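Local atomic coordinates of tryptophan--tRNA ligase (Aeropyrum pernix, PDB entry 3A04), a protein that charges tRNA(Trp) with L-tryptophan in an ATP-dependent reaction, supplying tryptophanyl-tRNA for protein synthesis. Residues L164-V169 with L228-M232; I196-L201 with V236-P241; L222-R226 with R240-Y245. All blocks are in the same frame, centred on the assembly; numbering follows the deposited sequence.

How the interactions relate
All three contacts belong to the class I catalytic domain and gather round helix 219-231 and the chain that leads out of it. Interaction 3 is nearest the centre of the chain and ties the helix to the following strand, 242-246. Interaction 2 holds the loop between them against the end of helix 183-197, and shares Arg240 and Pro241 with interaction 3. Interaction 1 joins the end of helix 219-231 to that of helix 156-165, farther out. Interactions 1 and 3 are mainly buried, 2 only partly; 1 and 2 also touch the second subunit. Arginines bond carbonyls in interactions 1 and 3, whereas a glutamine amide grips backbone in interaction 2. The Asp230-Arg240 salt bridge links all three.

Interaction 1 of 3, residues L164-V169 with L228-M232; sequences LFSGKV and LADRM
Leu228 covers one face of the Phe165 ring, and Met232 meets the same ring at its edge. The leucine puts CB over the ring and spreads its two methyls along the near side: CD1 is 4.0 Å from CG of Phe165, while CD2 turns to CB of Lys168 at 3.8 Å. Met232 comes in at about a right angle to the phenylalanine, its CG 3.6 Å from CE1. Bends at chi2 (-64°) and chi3 (-74°) fold the thioether back, so that SD lies beside the ring, 5.2 Å from the centroid of Phe165, in an edge-on Met-aromatic contact, and CE reaches CB of Leu164.

Above this apolar layer, Arg231 runs extended from CG to NE and gives NH1 to the backbone O of Lys168 (2.9 Å, 161° at the hydrogen), with the oxygen in the guanidinium plane. Its NH2 is salt-bridged to Glu173. Lys168, bent at chi2, runs past the backbone O of Arg231, and a water joins its NZ to that oxygen. An alanine in place of Arg231 would probably leave the Lys168 carbonyl without this donor and Glu173 without this charge partner.

The second subunit packs on Leu164 and Lys168 through its Phe114. The arrangement is a junction of two helix ends, 156-165 and 219-231, in the catalytic domain at the dimer interface, with the type I beta turn from Phe165 to Lys168 presenting the bonded carbonyl.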
ATOM      1  N   LEU A 164       3.411   5.058  -4.799  1.00 27.54           N
ATOM      2  CA  LEU A 164       3.930   6.352  -5.230  1.00 28.61           C
ATOM      3  C   LEU A 164       2.981   7.465  -4.807  1.00 29.26           C
ATOM      4  O   LEU A 164       3.467   8.530  -4.476  1.00 30.49           O
ATOM      5  CB  LEU A 164       4.143   6.377  -6.734  1.00 26.48           C
ATOM      6  CG  LEU A 164       5.164   5.296  -7.212  1.00 31.40           C
ATOM      7  CD1 LEU A 164       5.370   5.486  -8.740  1.00 34.77           C
ATOM      8  CD2 LEU A 164       6.506   5.344  -6.522  1.00 30.85           C
ATOM      9  N   PHE A 165       1.646   7.213  -4.765  1.00 27.30           N
ATOM     10  CA  PHE A 165       0.717   8.243  -4.313  1.00 28.05           C
ATOM     11  C   PHE A 165       0.993   8.640  -2.883  1.00 28.12           C
ATOM     12  O   PHE A 165       0.703   9.802  -2.513  1.00 30.38           O
ATOM     13  CB  PHE A 165      -0.768   7.812  -4.351  1.00 27.78           C
ATOM     14  CG  PHE A 165      -1.317   7.582  -5.736  1.00 30.79           C
ATOM     15  CD1 PHE A 165      -0.678   8.076  -6.872  1.00 26.88           C
ATOM     16  CD2 PHE A 165      -2.557   6.925  -5.893  1.00 29.90           C
ATOM     17  CE1 PHE A 165      -1.209   7.874  -8.172  1.00 31.46           C
ATOM     18  CE2 PHE A 165      -3.104   6.721  -7.196  1.00 26.91           C
ATOM     19  CZ  PHE A 165      -2.429   7.201  -8.335  1.00 29.74           C
ATOM     20  N   SER A 166       1.465   7.707  -2.044  1.00 27.28           N
ATOM     21  CA  SER A 166       1.671   8.030  -0.620  1.00 29.89           C
ATOM     22  C   SER A 166       2.682   9.148  -0.406  1.00 31.39           C
ATOM     23  O   SER A 166       2.631   9.821   0.651  1.00 30.52           O
ATOM     24  CB  SER A 166       2.097   6.797   0.177  1.00 30.70           C
ATOM     25  OG  SER A 166       3.433   6.441  -0.138  1.00 31.10           O
ATOM     26  N   GLY A 167       3.508   9.419  -1.418  1.00 31.94           N
ATOM     27  CA  GLY A 167       4.461  10.547  -1.322  1.00 34.80           C
ATOM     28  C   GLY A 167       3.861  11.896  -1.747  1.00 36.14           C
ATOM     29  O   GLY A 167       4.491  12.943  -1.559  1.00 36.60           O
ATOM     30  N   LYS A 168       2.629  11.884  -2.245  1.00 33.06           N
ATOM     31  CA  LYS A 168       2.072  13.091  -2.869  1.00 35.11           C
ATOM     32  C   LYS A 168       0.825  13.628  -2.203  1.00 35.48           C
ATOM     33  O   LYS A 168       0.074  14.374  -2.787  1.00 38.27           O
ATOM     34  CB  LYS A 168       1.817  12.841  -4.349  1.00 32.84           C
ATOM     35  CG  LYS A 168       3.072  12.404  -5.136  1.00 35.67           C
ATOM     36  CD  LYS A 168       4.063  13.586  -5.191  1.00 39.54           C
ATOM     37  CE  LYS A 168       5.124  13.296  -6.229  1.00 47.52           C
ATOM     38  NZ  LYS A 168       6.129  14.423  -6.195  1.00 49.49           N
ATOM     39  N   VAL A 169       0.602  13.247  -0.969  1.00 35.74           N
ATOM     40  CA  VAL A 169      -0.507  13.772  -0.238  1.00 36.71           C
ATOM     41  C   VAL A 169      -0.057  13.928   1.216  1.00 37.14           C
ATOM     42  O   VAL A 169       0.762  13.143   1.691  1.00 36.25           O
ATOM     43  CB  VAL A 169      -1.739  12.828  -0.428  1.00 38.51           C
ATOM     44  CG1 VAL A 169      -1.441  11.416   0.061  1.00 37.07           C
ATOM     45  CG2 VAL A 169      -2.987  13.429   0.243  1.00 42.72           C
ATOM     46  N   LEU A 228      -3.884  14.011  -7.162  1.00 29.95           N
ATOM     47  CA  LEU A 228      -2.907  12.959  -7.334  1.00 30.70           C
ATOM     48  C   LEU A 228      -2.514  12.756  -8.822  1.00 30.93           C
ATOM     49  O   LEU A 228      -1.300  12.681  -9.152  1.00 30.65           O
ATOM     50  CB  LEU A 228      -3.340  11.639  -6.611  1.00 27.97           C
ATOM     51  CG  LEU A 228      -3.214  11.612  -5.093  1.00 33.54           C
ATOM     52  CD1 LEU A 228      -4.029  10.358  -4.608  1.00 35.46           C
ATOM     53  CD2 LEU A 228      -1.672  11.481  -4.708  1.00 28.59           C
ATOM     54  N   ALA A 229      -3.474  12.775  -9.732  1.00 30.81           N
ATOM     55  CA  ALA A 229      -3.139  12.660 -11.176  1.00 32.56           C
ATOM     56  C   ALA A 229      -2.130  13.780 -11.608  1.00 33.58           C
ATOM     57  O   ALA A 229      -1.064  13.515 -12.232  1.00 32.53           O
ATOM     58  CB  ALA A 229      -4.446  12.759 -12.038  1.00 32.02           C
ATOM     59  N   ASP A 230      -2.471  15.011 -11.238  1.00 33.32           N
ATOM     60  CA  ASP A 230      -1.631  16.194 -11.603  1.00 34.60           C
ATOM     61  C   ASP A 230      -0.236  16.062 -10.919  1.00 35.99           C
ATOM     62  O   ASP A 230       0.821  16.369 -11.528  1.00 36.40           O
ATOM     63  CB  ASP A 230      -2.276  17.445 -11.007  1.00 32.19           C
ATOM     64  CG  ASP A 230      -3.543  17.864 -11.699  1.00 33.05           C
ATOM     65  OD1 ASP A 230      -3.892  17.409 -12.810  1.00 40.78           O
ATOM     66  OD2 ASP A 230      -4.197  18.751 -11.139  1.00 36.13           O
ATOM     67  N   ARG A 231      -0.245  15.641  -9.651  1.00 34.30           N
ATOM     68  CA  ARG A 231       1.014  15.526  -8.858  1.00 34.20           C
ATOM     69  C   ARG A 231       1.919  14.384  -9.335  1.00 34.22           C
ATOM     70  O   ARG A 231       3.136  14.375  -9.041  1.00 35.17           O
ATOM     71  CB  ARG A 231       0.729  15.422  -7.370  1.00 33.25           C
ATOM     72  CG  ARG A 231       0.113  16.728  -6.782  1.00 32.68           C
ATOM     73  CD  ARG A 231      -0.426  16.440  -5.388  1.00 30.96           C
ATOM     74  NE  ARG A 231      -1.230  17.555  -4.937  1.00 35.03           N
ATOM     75  CZ  ARG A 231      -1.754  17.676  -3.730  1.00 37.83           C
ATOM     76  NH1 ARG A 231      -1.599  16.726  -2.788  1.00 36.19           N
ATOM     77  NH2 ARG A 231      -2.432  18.776  -3.446  1.00 41.04           N
ATOM     78  N   MET A 232       1.381  13.448 -10.097  1.00 33.11           N
ATOM     79  CA  MET A 232       2.218  12.408 -10.671  1.00 31.94           C
ATOM     80  C   MET A 232       2.917  12.828 -11.964  1.00 32.58           C
ATOM     81  O   MET A 232       3.637  12.041 -12.538  1.00 30.52           O
ATOM     82  CB  MET A 232       1.428  11.090 -10.898  1.00 33.48           C
ATOM     83  CG  MET A 232       0.992  10.426  -9.526  1.00 31.71           C
ATOM     84  SD  MET A 232       2.456   9.919  -8.552  1.00 38.14           S
ATOM     85  CE  MET A 232       2.672   8.594  -9.664  1.00 32.53           C
TER
HETATM   86  O   HOH W   1       4.493  16.806  -7.465  1.00 43.66           O

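Interaction 2 of 3, residues I196-L201 with V236-P241; sequences ILHVQL and VELERP
Gln200 reaches across to Glu239 and pairs its side-chain amide with the backbone of that one residue. Gln200 OE1 accepts from Glu239 N (2.6 Å, 167° at the hydrogen), and its NE2 donates to Glu239 O (2.8 Å, 165°). Both donors approach in the plane of the carbonyl they bind, on a lone pair, so the two bonds together fix the rotation of the amide. The glutamine can span the distance because its chain is extended beyond CG (chi2 -167°). Gln200 OE1 takes a second donor, a water at 2.8 Å, which also donates to the carbonyl of Glu237. The carboxylate of Glu239 plays no part in this grip; it leads away to His209.

The apolar contacts are spread along both segments. At one end the Ile196 side chain crosses Pro241 at about a right angle and puts CG2 3.6 Å from the proline CB. CD2 of Leu197 lies 3.8 Å from CD of Pro241, with the Glu239 carbonyl close to that methyl as well. In the middle, CD2 of Leu238 lies 3.9 Å from CB of Gln200, flanking the polar pair; Leu238 also packs on Ala229 and Met232. At the far end Leu201 and Val236 meet through CD2 and CG2 at 3.7 Å, and both touch Phe372 of the second subunit.

Residues 236-241 form no regular strand here. The arrangement is a glutamine side chain bonding to the N-H and C=O of a single residue, and it pins the link between helix 219-231 and strand 242-246 of the nucleotide-binding fold to the end of helix 183-197.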
ATOM      1  N   ILE A 196      -9.558   4.375  -9.339  1.00 25.96           N
ATOM      2  CA  ILE A 196      -9.932   5.281 -10.450  1.00 25.08           C
ATOM      3  C   ILE A 196      -8.849   5.431 -11.529  1.00 25.48           C
ATOM      4  O   ILE A 196      -9.117   5.328 -12.747  1.00 26.23           O
ATOM      5  CB  ILE A 196     -10.311   6.673  -9.865  1.00 24.85           C
ATOM      6  CG1 ILE A 196     -11.532   6.476  -8.940  1.00 25.57           C
ATOM      7  CG2 ILE A 196     -10.509   7.709 -11.007  1.00 25.13           C
ATOM      8  CD1 ILE A 196     -11.802   7.675  -7.904  1.00 29.56           C
ATOM      9  N   LEU A 197      -7.618   5.675 -11.100  1.00 26.38           N
ATOM     10  CA  LEU A 197      -6.569   6.084 -12.041  1.00 26.16           C
ATOM     11  C   LEU A 197      -5.893   4.904 -12.706  1.00 26.47           C
ATOM     12  O   LEU A 197      -5.332   5.109 -13.733  1.00 26.38           O
ATOM     13  CB  LEU A 197      -5.514   6.883 -11.246  1.00 27.07           C
ATOM     14  CG  LEU A 197      -6.087   8.234 -10.767  1.00 24.34           C
ATOM     15  CD1 LEU A 197      -5.130   8.879  -9.801  1.00 26.97           C
ATOM     16  CD2 LEU A 197      -6.464   9.239 -11.905  1.00 26.96           C
ATOM     17  N   HIS A 198      -5.860   3.681 -12.117  1.00 25.70           N
ATOM     18  CA  HIS A 198      -4.993   2.620 -12.662  1.00 24.51           C
ATOM     19  C   HIS A 198      -5.454   2.197 -14.059  1.00 26.08           C
ATOM     20  O   HIS A 198      -4.679   1.666 -14.821  1.00 26.19           O
ATOM     21  CB  HIS A 198      -4.961   1.339 -11.774  1.00 25.90           C
ATOM     22  CG  HIS A 198      -6.179   0.458 -11.919  1.00 26.93           C
ATOM     23  ND1 HIS A 198      -7.424   0.811 -11.437  1.00 27.71           N
ATOM     24  CD2 HIS A 198      -6.332  -0.777 -12.500  1.00 27.09           C
ATOM     25  CE1 HIS A 198      -8.294  -0.166 -11.692  1.00 26.65           C
ATOM     26  NE2 HIS A 198      -7.665  -1.125 -12.362  1.00 30.66           N
ATOM     27  N   VAL A 199      -6.735   2.403 -14.394  1.00 24.86           N
ATOM     28  CA  VAL A 199      -7.217   1.971 -15.721  1.00 26.50           C
ATOM     29  C   VAL A 199      -6.562   2.716 -16.896  1.00 26.58           C
ATOM     30  O   VAL A 199      -6.571   2.252 -18.061  1.00 27.11           O
ATOM     31  CB  VAL A 199      -8.795   2.097 -15.847  1.00 27.12           C
ATOM     32  CG1 VAL A 199      -9.436   1.316 -14.738  1.00 26.87           C
ATOM     33  CG2 VAL A 199      -9.278   3.594 -15.943  1.00 27.97           C
ATOM     34  N   GLN A 200      -5.949   3.837 -16.554  1.00 26.46           N
ATOM     35  CA  GLN A 200      -5.152   4.626 -17.503  1.00 28.33           C
ATOM     36  C   GLN A 200      -3.785   4.016 -17.848  1.00 28.83           C
ATOM     37  O   GLN A 200      -3.194   4.367 -18.860  1.00 28.75           O
ATOM     38  CB  GLN A 200      -4.905   5.995 -16.875  1.00 26.05           C
ATOM     39  CG  GLN A 200      -6.199   6.753 -16.618  1.00 24.24           C
ATOM     40  CD  GLN A 200      -5.870   8.235 -16.289  1.00 28.55           C
ATOM     41  OE1 GLN A 200      -5.094   8.899 -17.003  1.00 31.67           O
ATOM     42  NE2 GLN A 200      -6.530   8.756 -15.353  1.00 27.76           N
ATOM     43  N   LEU A 201      -3.290   3.093 -17.036  1.00 27.07           N
ATOM     44  CA  LEU A 201      -2.028   2.410 -17.390  1.00 27.99           C
ATOM     45  C   LEU A 201      -2.192   1.430 -18.528  1.00 28.93           C
ATOM     46  O   LEU A 201      -3.216   0.752 -18.609  1.00 28.40           O
ATOM     47  CB  LEU A 201      -1.482   1.641 -16.171  1.00 25.82           C
ATOM     48  CG  LEU A 201      -1.340   2.480 -14.846  1.00 26.89           C
ATOM     49  CD1 LEU A 201      -1.030   1.533 -13.644  1.00 26.29           C
ATOM     50  CD2 LEU A 201      -0.235   3.599 -15.034  1.00 27.60           C
ATOM     51  N   VAL A 236       4.262   9.332 -13.954  1.00 35.03           N
ATOM     52  CA  VAL A 236       3.446   8.600 -14.870  1.00 35.97           C
ATOM     53  C   VAL A 236       2.332   9.613 -15.260  1.00 34.61           C
ATOM     54  O   VAL A 236       1.789  10.375 -14.430  1.00 33.94           O
ATOM     55  CB  VAL A 236       2.882   7.253 -14.209  1.00 38.64           C
ATOM     56  CG1 VAL A 236       1.948   7.580 -13.174  1.00 38.54           C
ATOM     57  CG2 VAL A 236       2.093   6.429 -15.237  1.00 39.89           C
ATOM     58  N   GLU A 237       2.025   9.644 -16.545  1.00 32.80           N
ATOM     59  CA  GLU A 237       1.153  10.694 -17.071  1.00 35.21           C
ATOM     60  C   GLU A 237      -0.330  10.211 -16.935  1.00 35.12           C
ATOM     61  O   GLU A 237      -0.734   9.181 -17.529  1.00 34.70           O
ATOM     62  CB  GLU A 237       1.526  10.950 -18.564  1.00 36.36           C
ATOM     63  CG  GLU A 237       2.994  11.555 -18.751  1.00 40.26           C
ATOM     64  CD  GLU A 237       3.391  12.597 -17.671  1.00 43.59           C
ATOM     65  OE1 GLU A 237       2.802  13.692 -17.634  1.00 46.44           O
ATOM     66  OE2 GLU A 237       4.312  12.321 -16.840  1.00 47.16           O
ATOM     67  N   LEU A 238      -1.085  10.922 -16.129  1.00 32.13           N
ATOM     68  CA  LEU A 238      -2.477  10.561 -15.799  1.00 32.61           C
ATOM     69  C   LEU A 238      -3.356  11.734 -16.097  1.00 33.22           C
ATOM     70  O   LEU A 238      -2.994  12.876 -15.858  1.00 35.37           O
ATOM     71  CB  LEU A 238      -2.595  10.192 -14.321  1.00 30.73           C
ATOM     72  CG  LEU A 238      -1.739   8.987 -13.880  1.00 32.77           C
ATOM     73  CD1 LEU A 238      -1.630   8.872 -12.337  1.00 31.05           C
ATOM     74  CD2 LEU A 238      -2.236   7.641 -14.532  1.00 29.48           C
ATOM     75  N   GLU A 239      -4.534  11.449 -16.624  1.00 33.88           N
ATOM     76  CA  GLU A 239      -5.548  12.460 -16.803  1.00 31.25           C
ATOM     77  C   GLU A 239      -6.452  12.542 -15.542  1.00 31.98           C
ATOM     78  O   GLU A 239      -6.764  11.506 -14.831  1.00 29.53           O
ATOM     79  CB  GLU A 239      -6.346  12.183 -18.115  1.00 31.34           C
ATOM     80  CG  GLU A 239      -7.661  13.128 -18.251  1.00 37.92           C
ATOM     81  CD  GLU A 239      -8.338  13.203 -19.656  1.00 48.07           C
ATOM     82  OE1 GLU A 239      -7.613  13.705 -20.552  1.00 51.07           O
ATOM     83  OE2 GLU A 239      -9.592  12.814 -19.866  1.00 46.98           O
ATOM     84  N   ARG A 240      -6.912  13.763 -15.265  1.00 29.51           N
ATOM     85  CA  ARG A 240      -7.861  13.992 -14.186  1.00 31.29           C
ATOM     86  C   ARG A 240      -9.200  13.249 -14.514  1.00 30.89           C
ATOM     87  O   ARG A 240      -9.698  13.343 -15.632  1.00 30.24           O
ATOM     88  CB  ARG A 240      -8.126  15.505 -14.055  1.00 30.17           C
ATOM     89  CG  ARG A 240      -6.918  16.222 -13.399  1.00 30.80           C
ATOM     90  CD  ARG A 240      -7.225  17.760 -13.173  1.00 31.41           C
ATOM     91  NE  ARG A 240      -7.408  18.442 -14.446  1.00 38.91           N
ATOM     92  CZ  ARG A 240      -6.439  18.865 -15.274  1.00 43.43           C
ATOM     93  NH1 ARG A 240      -5.137  18.740 -14.948  1.00 39.31           N
ATOM     94  NH2 ARG A 240      -6.784  19.464 -16.436  1.00 38.64           N
ATOM     95  N   PRO A 241      -9.719  12.439 -13.578  1.00 29.48           N
ATOM     96  CA  PRO A 241     -10.969  11.723 -13.952  1.00 28.92           C
ATOM     97  C   PRO A 241     -12.185  12.635 -13.996  1.00 30.05           C
ATOM     98  O   PRO A 241     -12.314  13.537 -13.180  1.00 29.59           O
ATOM     99  CB  PRO A 241     -11.155  10.706 -12.807  1.00 28.72           C
ATOM    100  CG  PRO A 241     -10.300  11.351 -11.603  1.00 28.63           C
ATOM    101  CD  PRO A 241      -9.085  11.886 -12.379  1.00 27.61           C
TER
HETATM  102  O   HOH W   2      -3.363   8.851 -19.265  1.00 42.61           O

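Interaction 3 of 3, residues L222-R226 with R240-Y245; sequences LRLTR and RPASTY
The Arg226 guanidinium has CB of Arg240 over one face, 3.7 Å from NH1 and offset toward the rim, and the carbonyl of Pro241 at its edge. Arg226 NH1 donates to Pro241 O at 2.9 Å with 147° at the hydrogen; the oxygen lies in the guanidinium plane, although the donor stands well above the carbonyl plane. The second guanidinium, that of Arg240, has NH2 of Arg226 near its plane at the edge, and the two planes are turned 74° apart. These like charges come close, with NH2 of Arg226 4.0 Å from NE of Arg240, but each arginine has its own acid: Asp57 for Arg226 and Asp230 for Arg240. The two carboxylates probably offset much of the repulsion.

A bend at chi3 (65°) turns the Arg226 guanidinium back toward the loop. The aliphatic part of the arginine slides past the proline in the opposite direction, where Arg226 CG is 3.7 Å from CD of Pro241, and CG2 of Thr225 lies 4.0 Å from CG of Pro241.

Farther along, Leu222 presses its CD2 methyl on Ser243; the 3.4 Å to Ser243 CB is tighter than usual for two carbons. CD2 of Leu222 also lies 3.9 Å from OH of Tyr245. OG of Ser243 lies 2.8 Å from OH of Tyr245, a possible hydrogen bond, while the tyrosine OH is bonded to Asp219.

Strand 242-246 runs parallel to strand 210-215, and helix 219-231 connects the two. The contact is thus the packing of the helix on the second strand of a beta-alpha-beta crossover, the building unit of the Rossmann-type catalytic domain of class I synthetases.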
ATOM      1  N   LEU A 222     -12.790  12.444  -4.765  1.00 29.78           N
ATOM      2  CA  LEU A 222     -12.537  12.596  -6.196  1.00 29.58           C
ATOM      3  C   LEU A 222     -11.585  13.784  -6.534  1.00 29.78           C
ATOM      4  O   LEU A 222     -10.808  13.731  -7.449  1.00 26.19           O
ATOM      5  CB  LEU A 222     -13.861  12.861  -6.856  1.00 32.08           C
ATOM      6  CG  LEU A 222     -13.991  12.619  -8.327  1.00 39.83           C
ATOM      7  CD1 LEU A 222     -13.385  11.251  -8.678  1.00 39.09           C
ATOM      8  CD2 LEU A 222     -15.520  12.566  -8.599  1.00 40.10           C
ATOM      9  N   ARG A 223     -11.650  14.855  -5.750  1.00 29.72           N
ATOM     10  CA  ARG A 223     -10.811  15.992  -6.006  1.00 31.02           C
ATOM     11  C   ARG A 223      -9.394  15.638  -5.566  1.00 30.01           C
ATOM     12  O   ARG A 223      -8.416  16.077  -6.181  1.00 30.83           O
ATOM     13  CB  ARG A 223     -11.393  17.216  -5.214  1.00 31.58           C
ATOM     14  CG  ARG A 223     -12.663  17.776  -5.890  1.00 33.60           C
ATOM     15  CD  ARG A 223     -12.998  19.227  -5.368  1.00 36.82           C
ATOM     16  NE  ARG A 223     -12.870  19.353  -3.912  1.00 36.13           N
ATOM     17  CZ  ARG A 223     -13.885  19.211  -3.053  1.00 38.45           C
ATOM     18  NH1 ARG A 223     -15.082  18.907  -3.501  1.00 37.93           N
ATOM     19  NH2 ARG A 223     -13.720  19.367  -1.750  1.00 36.14           N
ATOM     20  N   LEU A 224      -9.265  14.891  -4.474  1.00 30.73           N
ATOM     21  CA  LEU A 224      -7.923  14.480  -4.055  1.00 31.53           C
ATOM     22  C   LEU A 224      -7.321  13.551  -5.165  1.00 30.75           C
ATOM     23  O   LEU A 224      -6.153  13.671  -5.504  1.00 31.19           O
ATOM     24  CB  LEU A 224      -7.920  13.764  -2.702  1.00 31.98           C
ATOM     25  CG  LEU A 224      -6.597  13.100  -2.269  1.00 36.32           C
ATOM     26  CD1 LEU A 224      -5.497  14.195  -2.037  1.00 39.26           C
ATOM     27  CD2 LEU A 224      -6.756  12.204  -0.988  1.00 38.06           C
ATOM     28  N   THR A 225      -8.130  12.670  -5.726  1.00 28.72           N
ATOM     29  CA  THR A 225      -7.719  11.797  -6.886  1.00 27.79           C
ATOM     30  C   THR A 225      -7.259  12.631  -8.079  1.00 29.07           C
ATOM     31  O   THR A 225      -6.236  12.315  -8.700  1.00 28.22           O
ATOM     32  CB  THR A 225      -8.883  10.814  -7.282  1.00 28.54           C
ATOM     33  OG1 THR A 225      -9.181  10.016  -6.121  1.00 26.43           O
ATOM     34  CG2 THR A 225      -8.501   9.839  -8.424  1.00 24.28           C
ATOM     35  N   ARG A 226      -7.990  13.700  -8.397  1.00 28.68           N
ATOM     36  CA  ARG A 226      -7.599  14.545  -9.543  1.00 30.69           C
ATOM     37  C   ARG A 226      -6.308  15.252  -9.189  1.00 30.09           C
ATOM     38  O   ARG A 226      -5.462  15.363 -10.022  1.00 30.53           O
ATOM     39  CB  ARG A 226      -8.681  15.583  -9.816  1.00 30.68           C
ATOM     40  CG  ARG A 226      -9.941  14.955 -10.482  1.00 30.19           C
ATOM     41  CD  ARG A 226     -11.155  15.929 -10.317  1.00 31.74           C
ATOM     42  NE  ARG A 226     -10.993  17.214 -11.045  1.00 30.10           N
ATOM     43  CZ  ARG A 226     -11.227  17.387 -12.345  1.00 31.08           C
ATOM     44  NH1 ARG A 226     -11.581  16.380 -13.183  1.00 29.31           N
ATOM     45  NH2 ARG A 226     -11.047  18.597 -12.857  1.00 34.51           N
ATOM     46  N   ARG A 240      -6.912  13.763 -15.265  1.00 29.51           N
ATOM     47  CA  ARG A 240      -7.861  13.992 -14.186  1.00 31.29           C
ATOM     48  C   ARG A 240      -9.200  13.249 -14.514  1.00 30.89           C
ATOM     49  O   ARG A 240      -9.698  13.343 -15.632  1.00 30.24           O
ATOM     50  CB  ARG A 240      -8.126  15.505 -14.055  1.00 30.17           C
ATOM     51  CG  ARG A 240      -6.918  16.222 -13.399  1.00 30.80           C
ATOM     52  CD  ARG A 240      -7.225  17.760 -13.173  1.00 31.41           C
ATOM     53  NE  ARG A 240      -7.408  18.442 -14.446  1.00 38.91           N
ATOM     54  CZ  ARG A 240      -6.439  18.865 -15.274  1.00 43.43           C
ATOM     55  NH1 ARG A 240      -5.137  18.740 -14.948  1.00 39.31           N
ATOM     56  NH2 ARG A 240      -6.784  19.464 -16.436  1.00 38.64           N
ATOM     57  N   PRO A 241      -9.719  12.439 -13.578  1.00 29.48           N
ATOM     58  CA  PRO A 241     -10.969  11.723 -13.952  1.00 28.92           C
ATOM     59  C   PRO A 241     -12.185  12.635 -13.996  1.00 30.05           C
ATOM     60  O   PRO A 241     -12.314  13.537 -13.180  1.00 29.59           O
ATOM     61  CB  PRO A 241     -11.155  10.706 -12.807  1.00 28.72           C
ATOM     62  CG  PRO A 241     -10.300  11.351 -11.603  1.00 28.63           C
ATOM     63  CD  PRO A 241      -9.085  11.886 -12.379  1.00 27.61           C
ATOM     64  N   ALA A 242     -13.065  12.356 -14.933  1.00 29.99           N
ATOM     65  CA  ALA A 242     -14.391  13.003 -15.038  1.00 29.32           C
ATOM     66  C   ALA A 242     -15.386  12.340 -14.074  1.00 28.67           C
ATOM     67  O   ALA A 242     -15.088  11.297 -13.525  1.00 27.28           O
ATOM     68  CB  ALA A 242     -14.897  12.923 -16.491  1.00 26.26           C
ATOM     69  N   SER A 243     -16.523  12.990 -13.835  1.00 27.60           N
ATOM     70  CA  SER A 243     -17.511  12.505 -12.942  1.00 27.32           C
ATOM     71  C   SER A 243     -18.913  12.915 -13.378  1.00 29.68           C
ATOM     72  O   SER A 243     -19.104  13.937 -14.096  1.00 27.59           O
ATOM     73  CB  SER A 243     -17.215  12.987 -11.512  1.00 29.02           C
ATOM     74  OG  SER A 243     -16.865  14.371 -11.469  1.00 28.76           O
ATOM     75  N   THR A 244     -19.914  12.134 -12.974  1.00 30.19           N
ATOM     76  CA  THR A 244     -21.327  12.559 -13.140  1.00 31.05           C
ATOM     77  C   THR A 244     -21.849  12.483 -11.736  1.00 32.29           C
ATOM     78  O   THR A 244     -21.269  11.721 -10.930  1.00 30.06           O
ATOM     79  CB  THR A 244     -22.178  11.692 -14.068  1.00 31.83           C
ATOM     80  OG1 THR A 244     -22.110  10.314 -13.641  1.00 33.00           O
ATOM     81  CG2 THR A 244     -21.675  11.743 -15.556  1.00 33.82           C
ATOM     82  N   TYR A 245     -22.898  13.259 -11.424  1.00 28.79           N
ATOM     83  CA  TYR A 245     -23.355  13.441 -10.031  1.00 30.15           C
ATOM     84  C   TYR A 245     -24.823  13.134  -9.947  1.00 30.95           C
ATOM     85  O   TYR A 245     -25.595  13.653 -10.764  1.00 31.07           O
ATOM     86  CB  TYR A 245     -23.108  14.862  -9.441  1.00 30.18           C
ATOM     87  CG  TYR A 245     -21.665  15.130  -9.330  1.00 30.67           C
ATOM     88  CD1 TYR A 245     -20.974  15.658 -10.420  1.00 29.36           C
ATOM     89  CD2 TYR A 245     -20.966  14.821  -8.157  1.00 28.33           C
ATOM     90  CE1 TYR A 245     -19.585  15.877 -10.381  1.00 28.83           C
ATOM     91  CE2 TYR A 245     -19.560  15.057  -8.103  1.00 31.62           C
ATOM     92  CZ  TYR A 245     -18.915  15.612  -9.205  1.00 28.50           C
ATOM     93  OH  TYR A 245     -17.543  15.798  -9.207  1.00 32.44           O
TER